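Local coordinates for zinc transport transcriptional regulator (Lactococcus lactis subsp. lactis, PDB 5YHY), which regulates transcription of zinc-transport genes in response to zinc, as a MarR-family winged helix-turn-helix protein that probably binds DNA, at the interface of chains A and B. Numbering follows the deposited sequence. Chains: chain A/B, Zinc transport transcriptional regulator.

The interface of chains A and B. Residues chain A 5, 8-9, 12, 137, 141, 145; chain B 115-116, 119, 122, 138.
B:Tyr119 on helix 102-123 of chain B packs against the side of helix 4-19 of chain A, where A:Ile8 lies over one face of its ring. This is part of the two-fold helical dimer interface typical of MarR regulators, in which terminal helices of both chains interlock. The contact is mainly apolar. In A:Ile8, CG1 lies beside the backbone N (chi1 -67°), which puts CG2 anti to N and over the B:Tyr119 ring, 3.7 Å from its centroid, a CH-pi contact that a beta-branched residue makes close to its own helix. The carbonyl O of B:Thr115, one turn earlier on the tyrosine's own helix, sits 3.4 Å above the opposite face of the B:Tyr119 ring, offset toward the rim; the ring thus lies between its own backbone and A:Ile8. Next to the ring's base, A:Ala5 has only a methyl, small enough for the two helices to come close. A:Leu12 meets the phenol tip to tip, CD1 lying 3.6 Å from CZ of B:Tyr119.

On helix 128-144 of chain A, the branched end of B:Leu122 lets CD2 meet both A:Leu141, 3.8 Å from its CA, and CE1 of A:Phe137. Separately, CG1 of A:Ile8 reaches helix 128-144 of chain B, 4.0 Å from CD1 of B:Leu138.

The polar link runs through water. Tyrosine pairs an apolar ring with a hydroxyl at its tip, and OH of B:Tyr119 and carboxylate OD1 of A:Asp9 both hold water 1, while CB and CG of A:Asp9 pack on CD2 of B:Leu116. A phenylalanine here would probably leave the water without its phenol partner and A:Asp9 without that link to chain B. Water 1 stands 2.7 Å from OD1 of A:Asp9.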
loop_
_atom_site.group_PDB
_atom_site.type_symbol
_atom_site.label_atom_id
_atom_site.label_comp_id
_atom_site.label_asym_id
_atom_site.label_seq_id
_atom_site.Cartn_x
_atom_site.Cartn_y
_atom_site.Cartn_z
ATOM N N ALA A 5 -7.510 11.403 12.319
ATOM C CA ALA A 5 -7.907 10.038 11.979
ATOM C C ALA A 5 -8.294 9.925 10.511
ATOM O O ALA A 5 -7.886 8.995 9.818
ATOM C CB ALA A 5 -9.064 9.567 12.866
ATOM N N ILE A 8 -5.278 10.272 8.282
ATOM C CA ILE A 8 -4.505 9.030 8.239
ATOM C C ILE A 8 -5.155 8.034 7.288
ATOM O O ILE A 8 -4.475 7.411 6.460
ATOM C CB ILE A 8 -4.338 8.419 9.645
ATOM C CG1 ILE A 8 -3.449 9.329 10.510
ATOM C CG2 ILE A 8 -3.745 7.010 9.556
ATOM C CD1 ILE A 8 -3.581 9.051 12.000
ATOM N N ASP A 9 -6.473 7.894 7.408
ATOM C CA ASP A 9 -7.244 6.988 6.553
ATOM C C ASP A 9 -7.013 7.318 5.078
ATOM O O ASP A 9 -6.736 6.429 4.263
ATOM C CB ASP A 9 -8.727 7.127 6.909
ATOM C CG ASP A 9 -9.587 6.022 6.321
ATOM O OD1 ASP A 9 -9.130 4.864 6.242
ATOM O OD2 ASP A 9 -10.745 6.321 5.953
ATOM N N LEU A 12 -3.408 6.518 3.845
ATOM C CA LEU A 12 -3.173 5.105 3.620
ATOM C C LEU A 12 -3.851 4.664 2.333
ATOM O O LEU A 12 -3.328 3.811 1.619
ATOM C CB LEU A 12 -3.635 4.282 4.816
ATOM C CG LEU A 12 -2.749 4.548 6.027
ATOM C CD1 LEU A 12 -3.337 3.911 7.277
ATOM C CD2 LEU A 12 -1.328 4.040 5.758
ATOM N N PHE A 137 5.041 8.488 15.939
ATOM C CA PHE A 137 3.815 8.251 15.192
ATOM C C PHE A 137 3.955 7.055 14.236
ATOM O O PHE A 137 3.111 6.148 14.221
ATOM C CB PHE A 137 3.417 9.513 14.407
ATOM C CG PHE A 137 2.255 9.288 13.489
ATOM C CD1 PHE A 137 0.969 9.194 14.003
ATOM C CD2 PHE A 137 2.450 9.161 12.126
ATOM C CE1 PHE A 137 -0.100 8.967 13.171
ATOM C CE2 PHE A 137 1.371 8.932 11.283
ATOM C CZ PHE A 137 0.103 8.836 11.815
ATOM N N LEU A 141 1.952 3.513 14.457
ATOM C CA LEU A 141 1.044 3.143 13.380
ATOM C C LEU A 141 1.470 1.812 12.762
ATOM O O LEU A 141 0.636 0.973 12.424
ATOM C CB LEU A 141 1.016 4.244 12.329
ATOM C CG LEU A 141 -0.016 4.102 11.219
ATOM C CD1 LEU A 141 -1.410 3.890 11.800
ATOM C CD2 LEU A 141 0.021 5.339 10.334
ATOM N N PHE A 145 -0.423 -2.648 11.887
ATOM C CA PHE A 145 -0.483 -3.372 10.627
ATOM C C PHE A 145 0.317 -4.664 10.623
ATOM O O PHE A 145 0.573 -5.242 9.565
ATOM C CB PHE A 145 -0.087 -2.447 9.471
ATOM C CG PHE A 145 -1.067 -1.334 9.258
ATOM C CD1 PHE A 145 -2.245 -1.564 8.568
ATOM C CD2 PHE A 145 -0.853 -0.079 9.792
ATOM C CE1 PHE A 145 -3.170 -0.559 8.389
ATOM C CE2 PHE A 145 -1.774 0.929 9.613
ATOM C CZ PHE A 145 -2.938 0.687 8.915
ATOM N N THR B 115 -11.392 0.765 12.260
ATOM C CA THR B 115 -10.221 1.352 11.633
ATOM C C THR B 115 -10.075 2.792 12.086
ATOM O O THR B 115 -9.002 3.212 12.542
ATOM C CB THR B 115 -10.336 1.283 10.108
ATOM O OG1 THR B 115 -10.439 -0.094 9.722
ATOM C CG2 THR B 115 -9.109 1.886 9.439
ATOM N N LEU B 116 -11.153 3.556 11.956
ATOM C CA LEU B 116 -11.102 4.962 12.334
ATOM C C LEU B 116 -10.838 5.149 13.822
ATOM O O LEU B 116 -10.046 6.012 14.207
ATOM C CB LEU B 116 -12.375 5.690 11.894
ATOM C CG LEU B 116 -12.409 5.944 10.380
ATOM C CD1 LEU B 116 -13.764 6.492 9.942
ATOM C CD2 LEU B 116 -11.268 6.882 9.936
ATOM N N TYR B 119 -7.174 4.759 14.548
ATOM C CA TYR B 119 -6.400 5.950 14.203
ATOM C C TYR B 119 -6.681 7.059 15.208
ATOM O O TYR B 119 -5.782 7.815 15.579
ATOM C CB TYR B 119 -6.697 6.445 12.776
ATOM C CG TYR B 119 -6.453 5.418 11.683
ATOM C CD1 TYR B 119 -5.529 4.392 11.852
ATOM C CD2 TYR B 119 -7.156 5.478 10.485
ATOM C CE1 TYR B 119 -5.327 3.447 10.853
ATOM C CE2 TYR B 119 -6.956 4.546 9.485
ATOM C CZ TYR B 119 -6.042 3.535 9.676
ATOM O OH TYR B 119 -5.839 2.591 8.701
ATOM N N LEU B 122 -4.801 6.463 18.413
ATOM C CA LEU B 122 -3.385 6.770 18.232
ATOM C C LEU B 122 -3.165 8.288 18.246
ATOM O O LEU B 122 -2.266 8.797 18.929
ATOM C CB LEU B 122 -2.850 6.141 16.935
ATOM C CG LEU B 122 -1.432 6.568 16.520
ATOM C CD1 LEU B 122 -0.439 6.373 17.659
ATOM C CD2 LEU B 122 -0.981 5.797 15.294
ATOM N N LEU B 138 2.226 14.256 6.857
ATOM C CA LEU B 138 1.393 13.416 6.008
ATOM C C LEU B 138 0.998 14.129 4.726
ATOM O O LEU B 138 0.961 13.517 3.661
ATOM C CB LEU B 138 0.145 12.944 6.743
ATOM C CG LEU B 138 0.422 11.982 7.894
ATOM C CD1 LEU B 138 -0.906 11.658 8.560
ATOM C CD2 LEU B 138 1.112 10.726 7.386
HETATM O O HOH W 1 -7.223 3.006 6.400
#